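PDB 4JP0: insecticidal crystal protein Cry35Ab1 from Bacillus thuringiensis, which forms, with a partner protein, a binary insecticidal toxin active on western corn rootworm, both proteins being required for maximal toxicity. Local coordinates for residues Ser99-Ser104 and Asn132-Leu137; Asn106-Thr111 and Leu123-Ser128. All blocks are in the same frame, centred on the assembly; numbering follows the deposited sequence.

In the fold
Both interactions lie in the ricin B-type beta-trefoil domain, far from the middle of this elongated chain: the centre of interaction 1 is about 31 Å from the centre of the chain and that of interaction 2 about 33 Å. Their own centres are about 10 Å apart. Interaction 2 ties the hairpin of strands 109-112 and 121-124 together, and interaction 1 joins the strands that come just before and just after that hairpin. L110 connects them: its N lies 2.8 Å from I102 O, and its O lies 3.0 Å from W135 NE1, both probable hydrogen bonds. Q133 adds packing, its NE2 resting 3.5 Å from V109 CG2.

Interaction 1 (Ser99-Ser104 and Asn132-Leu137); sequences SYVIQS and NQQWNL
Y100 and W135 pair across an antiparallel hydrogen-bonded bridge that ties strand 99-104 to strand 135-142 in the ricin B-type beta-trefoil domain. Each backbone N gives its proton to the other residue's O, Y100 N to W135 O and W135 N to Y100 O, both at 2.8 Å. The N-to-C directions of 99-104 and 135-137 differ by 111°, and the pairing stays a single bridge. Q134 CA adds a CH...O contact to the same Y100 O.

With CG anti to the carbonyl carbon (chi1 -58°), W135 sets that atom 3.8 Å from I102 CD1; the I102 side chain crosses the indole at about a right angle and touches W135 CB as well. Y100 O lies in the plane of this ring, at its edge, 3.6 Å from W135 CD1, while W135 NE1 hydrogen-bonds to L110 O. The phenol of Y100 is likewise crossed at about a right angle by L137, Y100 CD1 to L137 CD1 at 4.2 Å; I102 CD1 also approaches that methyl. I10 and Y8 of strand 6-12 pack on I102 and L137 respectively.

On V101, the methyl CG2 meets the amide end of Q134, obliquely. The Q134 chain is bent at chi2 (-57°), and its amide is held at both ends, OE1 by N96 ND2 and NE2 by N130 O. Between I102 and Q133 a water accepts from I102 N at 2.9 Å and lies 2.8 Å from Q133 O.

At the far end, N136 turns its amide back, although its CB points away from strand 99-104: OD1 comes 2.9 Å from S99 OG, a bond that is not settled, and S99 CB lies 3.4 Å from W135 O.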
ATOM      1  N   SER A  99      18.782 -22.387 -17.626  1.00 28.04           N
ATOM      2  CA  SER A  99      18.585 -21.002 -18.026  1.00 24.66           C
ATOM      3  C   SER A  99      17.145 -20.564 -17.757  1.00 23.66           C
ATOM      4  O   SER A  99      16.469 -21.140 -16.974  1.00 24.62           O
ATOM      5  CB  SER A  99      18.947 -20.848 -19.481  1.00 24.97           C
ATOM      6  OG  SER A  99      20.290 -21.119 -19.711  1.00 24.15           O
ATOM      7  N   TYR A 100      16.702 -19.552 -18.435  1.00 20.31           N
ATOM      8  CA  TYR A 100      15.342 -19.068 -18.257  1.00 19.69           C
ATOM      9  C   TYR A 100      14.714 -18.635 -19.555  1.00 18.39           C
ATOM     10  O   TYR A 100      15.389 -18.152 -20.445  1.00 16.92           O
ATOM     11  CB  TYR A 100      15.332 -17.811 -17.380  1.00 19.66           C
ATOM     12  CG  TYR A 100      15.747 -17.998 -15.944  1.00 20.61           C
ATOM     13  CD1 TYR A 100      17.045 -17.717 -15.530  1.00 22.69           C
ATOM     14  CD2 TYR A 100      14.839 -18.422 -14.992  1.00 21.13           C
ATOM     15  CE1 TYR A 100      17.426 -17.855 -14.211  1.00 25.87           C
ATOM     16  CE2 TYR A 100      15.219 -18.556 -13.659  1.00 26.47           C
ATOM     17  CZ  TYR A 100      16.511 -18.279 -13.275  1.00 27.67           C
ATOM     18  OH  TYR A 100      16.882 -18.433 -11.943  1.00 29.36           O
ATOM     19  N   VAL A 101      13.399 -18.786 -19.634  1.00 17.37           N
ATOM     20  CA  VAL A 101      12.627 -18.247 -20.745  1.00 17.71           C
ATOM     21  C   VAL A 101      11.980 -16.988 -20.201  1.00 17.65           C
ATOM     22  O   VAL A 101      11.443 -16.999 -19.058  1.00 17.58           O
ATOM     23  CB  VAL A 101      11.526 -19.240 -21.197  1.00 18.05           C
ATOM     24  CG1 VAL A 101      10.533 -18.575 -22.205  1.00 17.24           C
ATOM     25  CG2 VAL A 101      12.180 -20.499 -21.793  1.00 20.95           C
ATOM     26  N   ILE A 102      12.064 -15.893 -20.961  1.00 15.00           N
ATOM     27  CA  ILE A 102      11.501 -14.625 -20.511  1.00 14.82           C
ATOM     28  C   ILE A 102      10.305 -14.363 -21.387  1.00 15.07           C
ATOM     29  O   ILE A 102      10.421 -14.196 -22.593  1.00 14.13           O
ATOM     30  CB  ILE A 102      12.555 -13.476 -20.556  1.00 14.94           C
ATOM     31  CG1 ILE A 102      13.683 -13.790 -19.569  1.00 14.78           C
ATOM     32  CG2 ILE A 102      11.894 -12.160 -20.175  1.00 15.12           C
ATOM     33  CD1 ILE A 102      14.978 -12.928 -19.720  1.00 13.89           C
ATOM     34  N   GLN A 103       9.135 -14.359 -20.769  1.00 14.02           N
ATOM     35  CA  GLN A 103       7.906 -14.288 -21.545  1.00 14.70           C
ATOM     36  C   GLN A 103       7.117 -13.001 -21.263  1.00 15.95           C
ATOM     37  O   GLN A 103       6.875 -12.626 -20.104  1.00 15.09           O
ATOM     38  CB  GLN A 103       7.058 -15.491 -21.190  1.00 15.00           C
ATOM     39  CG  GLN A 103       5.678 -15.549 -21.901  1.00 18.49           C
ATOM     40  CD  GLN A 103       4.959 -16.844 -21.600  1.00 25.50           C
ATOM     41  OE1 GLN A 103       5.479 -17.926 -21.864  1.00 28.50           O
ATOM     42  NE2 GLN A 103       3.759 -16.736 -21.032  1.00 29.23           N
ATOM     43  N   SER A 104       6.720 -12.334 -22.335  1.00 15.20           N
ATOM     44  CA  SER A 104       5.880 -11.144 -22.215  1.00 16.31           C
ATOM     45  C   SER A 104       4.441 -11.518 -21.797  1.00 17.83           C
ATOM     46  O   SER A 104       3.975 -12.654 -21.999  1.00 16.35           O
ATOM     47  CB  SER A 104       5.844 -10.398 -23.563  1.00 16.47           C
ATOM     48  OG  SER A 104       4.820  -9.396 -23.565  1.00 17.07           O
ATOM     49  N   ASN A 132      18.241 -19.862 -28.673  1.00 15.06           N
ATOM     50  CA  ASN A 132      18.137 -18.408 -28.782  1.00 16.21           C
ATOM     51  C   ASN A 132      16.998 -17.791 -27.940  1.00 15.55           C
ATOM     52  O   ASN A 132      16.907 -16.568 -27.790  1.00 16.88           O
ATOM     53  CB  ASN A 132      18.023 -17.994 -30.248  1.00 17.08           C
ATOM     54  CG  ASN A 132      19.378 -18.130 -30.984  1.00 18.52           C
ATOM     55  OD1 ASN A 132      20.273 -17.301 -30.798  1.00 18.60           O
ATOM     56  ND2 ASN A 132      19.538 -19.192 -31.761  1.00 16.40           N
ATOM     57  N   GLN A 133      16.192 -18.643 -27.338  1.00 14.72           N
ATOM     58  CA  GLN A 133      15.127 -18.209 -26.461  1.00 13.66           C
ATOM     59  C   GLN A 133      15.478 -18.526 -24.998  1.00 14.44           C
ATOM     60  O   GLN A 133      14.640 -18.421 -24.115  1.00 13.28           O
ATOM     61  CB  GLN A 133      13.818 -18.903 -26.893  1.00 14.97           C
ATOM     62  CG  GLN A 133      13.340 -18.356 -28.267  1.00 14.64           C
ATOM     63  CD  GLN A 133      12.027 -18.961 -28.709  1.00 15.54           C
ATOM     64  OE1 GLN A 133      11.673 -20.039 -28.260  1.00 16.61           O
ATOM     65  NE2 GLN A 133      11.274 -18.238 -29.544  1.00 14.98           N
ATOM     66  N   GLN A 134      16.745 -18.858 -24.732  1.00 14.60           N
ATOM     67  CA  GLN A 134      17.149 -19.145 -23.359  1.00 14.93           C
ATOM     68  C   GLN A 134      18.102 -18.034 -22.856  1.00 14.06           C
ATOM     69  O   GLN A 134      18.988 -17.592 -23.587  1.00 12.60           O
ATOM     70  CB  GLN A 134      17.845 -20.497 -23.232  1.00 15.85           C
ATOM     71  CG  GLN A 134      17.208 -21.673 -24.004  1.00 21.39           C
ATOM     72  CD  GLN A 134      15.776 -21.898 -23.612  1.00 25.50           C
ATOM     73  OE1 GLN A 134      15.476 -21.996 -22.424  1.00 23.84           O
ATOM     74  NE2 GLN A 134      14.879 -22.004 -24.609  1.00 27.34           N
ATOM     75  N   TRP A 135      17.950 -17.658 -21.590  1.00 12.91           N
ATOM     76  CA  TRP A 135      18.626 -16.496 -21.019  1.00 13.22           C
ATOM     77  C   TRP A 135      19.174 -16.796 -19.636  1.00 14.26           C
ATOM     78  O   TRP A 135      18.571 -17.545 -18.863  1.00 13.97           O
ATOM     79  CB  TRP A 135      17.620 -15.322 -20.911  1.00 12.70           C
ATOM     80  CG  TRP A 135      17.032 -14.970 -22.250  1.00 12.72           C
ATOM     81  CD1 TRP A 135      15.971 -15.540 -22.843  1.00 15.31           C
ATOM     82  CD2 TRP A 135      17.604 -14.084 -23.214  1.00 12.91           C
ATOM     83  NE1 TRP A 135      15.790 -15.038 -24.111  1.00 11.45           N
ATOM     84  CE2 TRP A 135      16.785 -14.134 -24.369  1.00 13.24           C
ATOM     85  CE3 TRP A 135      18.682 -13.192 -23.191  1.00 11.29           C
ATOM     86  CZ2 TRP A 135      17.024 -13.352 -25.503  1.00 13.88           C
ATOM     87  CZ3 TRP A 135      18.923 -12.394 -24.315  1.00 11.13           C
ATOM     88  CH2 TRP A 135      18.092 -12.483 -25.466  1.00 12.77           C
ATOM     89  N   ASN A 136      20.307 -16.163 -19.327  1.00 14.79           N
ATOM     90  CA  ASN A 136      20.948 -16.311 -18.048  1.00 15.15           C
ATOM     91  C   ASN A 136      20.893 -15.011 -17.299  1.00 16.45           C
ATOM     92  O   ASN A 136      21.053 -13.967 -17.902  1.00 12.77           O
ATOM     93  CB  ASN A 136      22.402 -16.686 -18.272  1.00 15.39           C
ATOM     94  CG  ASN A 136      22.534 -18.062 -18.923  1.00 18.49           C
ATOM     95  OD1 ASN A 136      21.882 -19.034 -18.498  1.00 19.46           O
ATOM     96  ND2 ASN A 136      23.331 -18.142 -19.969  1.00 19.54           N
ATOM     97  N   LEU A 137      20.694 -15.106 -15.975  1.00 17.22           N
ATOM     98  CA  LEU A 137      20.678 -13.931 -15.111  1.00 19.22           C
ATOM     99  C   LEU A 137      21.873 -13.985 -14.195  1.00 19.98           C
ATOM    100  O   LEU A 137      22.069 -14.991 -13.454  1.00 23.01           O
ATOM    101  CB  LEU A 137      19.361 -13.827 -14.328  1.00 20.68           C
ATOM    102  CG  LEU A 137      18.273 -12.999 -15.059  1.00 22.00           C
ATOM    103  CD1 LEU A 137      17.750 -13.680 -16.287  1.00 25.06           C
ATOM    104  CD2 LEU A 137      17.107 -12.685 -14.099  1.00 26.96           C
TER
HETATM  105  O   HOH W   1      12.790 -16.403 -23.686  1.00 15.09           O

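Interaction 2 (Asn106-Thr111 and Leu123-Ser128); sequences NGKVLT and LTDESS
V109 and T124 form the antiparallel hydrogen-bonded pair of a beta hairpin in the trefoil domain, with L110 and L123 as the adjoining non-hydrogen-bonded pair. Two backbone bonds join the first pair: V109 N to T124 O at 2.8 Å and T124 N to V109 O at 3.0 Å. L123 CA adds a CH...O contact to V109 O. A water bridges the backbones of the two segments further out, donating to G107 O at 2.8 Å and accepting from E126 N.

Side-chain bonds work within the 106-111 segment. The hydroxyl of T111, anti to its carbonyl carbon (chi1 -56°), gives its proton to V109 O at 2.9 Å from above the carbonyl plane, on the face opposite T124 N; it also accepts from Q133 NE2. N106 OD1 takes the proton of K108 N at 2.9 Å, closing an Asx turn over G107.

Van der Waals packing fills in between. The methyl T124 CG2 meets the hydroxyl oxygen T111 OG1 at 3.3 Å, and V109 CG2 lies 3.8 Å from E126 CA, while V109 CG1 meets the E126 side chain obliquely. On the other side of the sheet L123 CD2 rests 4.3 Å from L110 CD1. K108 CB touches L123 CB.

The charged ends are spent outside the hairpin pairing, K108 NZ on D75 and, through OE1, the extended E126 on K94. Direct polar joining of the segments thus falls to the backbone, where the one oxygen V109 O couples the strand pairing to the rotamer of T111.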
ATOM      1  N   ASN A 106       2.025 -10.732 -23.356  1.00 20.26           N
ATOM      2  CA  ASN A 106       1.343 -11.091 -24.586  1.00 20.66           C
ATOM      3  C   ASN A 106       1.571 -12.549 -25.024  1.00 20.46           C
ATOM      4  O   ASN A 106       1.078 -12.974 -26.066  1.00 20.19           O
ATOM      5  CB  ASN A 106       1.666 -10.100 -25.710  1.00 21.24           C
ATOM      6  CG  ASN A 106       3.034 -10.285 -26.288  1.00 21.93           C
ATOM      7  OD1 ASN A 106       3.779 -11.198 -25.910  1.00 20.78           O
ATOM      8  ND2 ASN A 106       3.391  -9.410 -27.219  1.00 22.41           N
ATOM      9  N   GLY A 107       2.334 -13.290 -24.228  1.00 19.03           N
ATOM     10  CA  GLY A 107       2.573 -14.689 -24.482  1.00 18.28           C
ATOM     11  C   GLY A 107       3.805 -15.035 -25.316  1.00 18.58           C
ATOM     12  O   GLY A 107       4.215 -16.220 -25.372  1.00 18.49           O
ATOM     13  N   LYS A 108       4.377 -14.048 -25.995  1.00 16.26           N
ATOM     14  CA  LYS A 108       5.598 -14.286 -26.782  1.00 16.83           C
ATOM     15  C   LYS A 108       6.814 -14.274 -25.866  1.00 16.22           C
ATOM     16  O   LYS A 108       6.721 -13.798 -24.734  1.00 15.05           O
ATOM     17  CB  LYS A 108       5.755 -13.235 -27.882  1.00 16.16           C
ATOM     18  CG  LYS A 108       4.536 -13.254 -28.837  1.00 19.36           C
ATOM     19  CD  LYS A 108       4.702 -12.373 -30.077  1.00 19.43           C
ATOM     20  CE  LYS A 108       3.350 -11.890 -30.605  1.00 20.82           C
ATOM     21  NZ  LYS A 108       3.476 -11.176 -31.910  1.00 21.21           N
ATOM     22  N   VAL A 109       7.955 -14.747 -26.367  1.00 14.38           N
ATOM     23  CA  VAL A 109       9.122 -14.875 -25.510  1.00 14.07           C
ATOM     24  C   VAL A 109      10.308 -14.173 -26.130  1.00 14.38           C
ATOM     25  O   VAL A 109      10.405 -14.047 -27.354  1.00 13.50           O
ATOM     26  CB  VAL A 109       9.461 -16.373 -25.199  1.00 13.76           C
ATOM     27  CG1 VAL A 109       8.274 -17.130 -24.528  1.00 15.23           C
ATOM     28  CG2 VAL A 109       9.914 -17.137 -26.501  1.00 14.54           C
ATOM     29  N   LEU A 110      11.216 -13.723 -25.268  1.00 14.11           N
ATOM     30  CA  LEU A 110      12.424 -13.012 -25.687  1.00 14.69           C
ATOM     31  C   LEU A 110      13.281 -13.942 -26.546  1.00 14.25           C
ATOM     32  O   LEU A 110      13.622 -15.062 -26.125  1.00 14.02           O
ATOM     33  CB  LEU A 110      13.221 -12.655 -24.437  1.00 15.76           C
ATOM     34  CG  LEU A 110      14.096 -11.432 -24.475  1.00 19.14           C
ATOM     35  CD1 LEU A 110      13.147 -10.221 -24.660  1.00 23.85           C
ATOM     36  CD2 LEU A 110      14.968 -11.314 -23.179  1.00 19.85           C
ATOM     37  N   THR A 111      13.650 -13.465 -27.731  1.00 13.98           N
ATOM     38  CA  THR A 111      14.398 -14.254 -28.703  1.00 14.40           C
ATOM     39  C   THR A 111      15.554 -13.462 -29.353  1.00 14.88           C
ATOM     40  O   THR A 111      15.347 -12.364 -29.894  1.00 16.50           O
ATOM     41  CB  THR A 111      13.413 -14.655 -29.780  1.00 14.80           C
ATOM     42  OG1 THR A 111      12.310 -15.353 -29.161  1.00 15.67           O
ATOM     43  CG2 THR A 111      14.007 -15.659 -30.720  1.00 15.24           C
ATOM     44  N   LEU A 123      10.466 -10.291 -29.621  1.00 17.67           N
ATOM     45  CA  LEU A 123       9.565 -11.224 -28.995  1.00 16.97           C
ATOM     46  C   LEU A 123       9.053 -12.066 -30.139  1.00 17.22           C
ATOM     47  O   LEU A 123       8.723 -11.521 -31.211  1.00 16.91           O
ATOM     48  CB  LEU A 123       8.367 -10.506 -28.374  1.00 17.56           C
ATOM     49  CG  LEU A 123       8.713  -9.760 -27.073  1.00 19.28           C
ATOM     50  CD1 LEU A 123       7.466  -9.051 -26.643  1.00 27.05           C
ATOM     51  CD2 LEU A 123       9.104 -10.788 -26.017  1.00 21.91           C
ATOM     52  N   THR A 124       9.041 -13.384 -29.949  1.00 15.96           N
ATOM     53  CA  THR A 124       8.365 -14.244 -30.911  1.00 16.61           C
ATOM     54  C   THR A 124       7.795 -15.486 -30.231  1.00 15.46           C
ATOM     55  O   THR A 124       7.905 -15.652 -29.013  1.00 15.27           O
ATOM     56  CB  THR A 124       9.237 -14.579 -32.105  1.00 17.21           C
ATOM     57  OG1 THR A 124       8.396 -15.131 -33.132  1.00 21.30           O
ATOM     58  CG2 THR A 124      10.205 -15.682 -31.743  1.00 17.66           C
ATOM     59  N   ASP A 125       7.116 -16.325 -30.997  1.00 14.55           N
ATOM     60  CA  ASP A 125       6.454 -17.466 -30.398  1.00 15.97           C
ATOM     61  C   ASP A 125       7.459 -18.476 -29.864  1.00 16.09           C
ATOM     62  O   ASP A 125       8.494 -18.714 -30.484  1.00 15.49           O
ATOM     63  CB  ASP A 125       5.548 -18.079 -31.433  1.00 15.07           C
ATOM     64  CG  ASP A 125       4.798 -17.015 -32.187  1.00 17.28           C
ATOM     65  OD1 ASP A 125       3.830 -16.454 -31.623  1.00 16.07           O
ATOM     66  OD2 ASP A 125       5.130 -16.640 -33.331  1.00 17.10           O
ATOM     67  N   GLU A 126       7.155 -19.067 -28.709  1.00 16.78           N
ATOM     68  CA  GLU A 126       8.073 -20.025 -28.114  1.00 17.17           C
ATOM     69  C   GLU A 126       8.157 -21.316 -28.938  1.00 17.89           C
ATOM     70  O   GLU A 126       7.119 -21.871 -29.397  1.00 15.93           O
ATOM     71  CB  GLU A 126       7.663 -20.343 -26.676  1.00 18.64           C
ATOM     72  CG  GLU A 126       8.723 -21.211 -26.000  1.00 19.41           C
ATOM     73  CD  GLU A 126       8.513 -21.427 -24.515  1.00 23.39           C
ATOM     74  OE1 GLU A 126       7.570 -20.863 -23.920  1.00 23.16           O
ATOM     75  OE2 GLU A 126       9.316 -22.182 -23.937  1.00 22.67           O
ATOM     76  N   SER A 127       9.375 -21.782 -29.177  1.00 17.93           N
ATOM     77  CA  SER A 127       9.528 -23.018 -29.914  1.00 21.43           C
ATOM     78  C   SER A 127      10.044 -24.131 -28.977  1.00 23.51           C
ATOM     79  O   SER A 127      10.451 -23.859 -27.854  1.00 22.63           O
ATOM     80  CB  SER A 127      10.396 -22.858 -31.160  1.00 22.40           C
ATOM     81  OG  SER A 127      11.681 -22.455 -30.793  1.00 25.11           O
ATOM     82  N   SER A 128      10.041 -25.363 -29.451  1.00 24.74           N
ATOM     83  CA  SER A 128      10.329 -26.494 -28.611  1.00 29.00           C
ATOM     84  C   SER A 128      11.658 -26.444 -27.951  1.00 30.84           C
ATOM     85  O   SER A 128      11.718 -26.523 -26.765  1.00 32.42           O
ATOM     86  CB  SER A 128      10.201 -27.797 -29.377  1.00 28.64           C
ATOM     87  OG  SER A 128       8.906 -27.916 -29.825  1.00 33.06           O
TER
HETATM   88  O   HOH W   2       4.814 -18.122 -27.307  1.00 21.15           O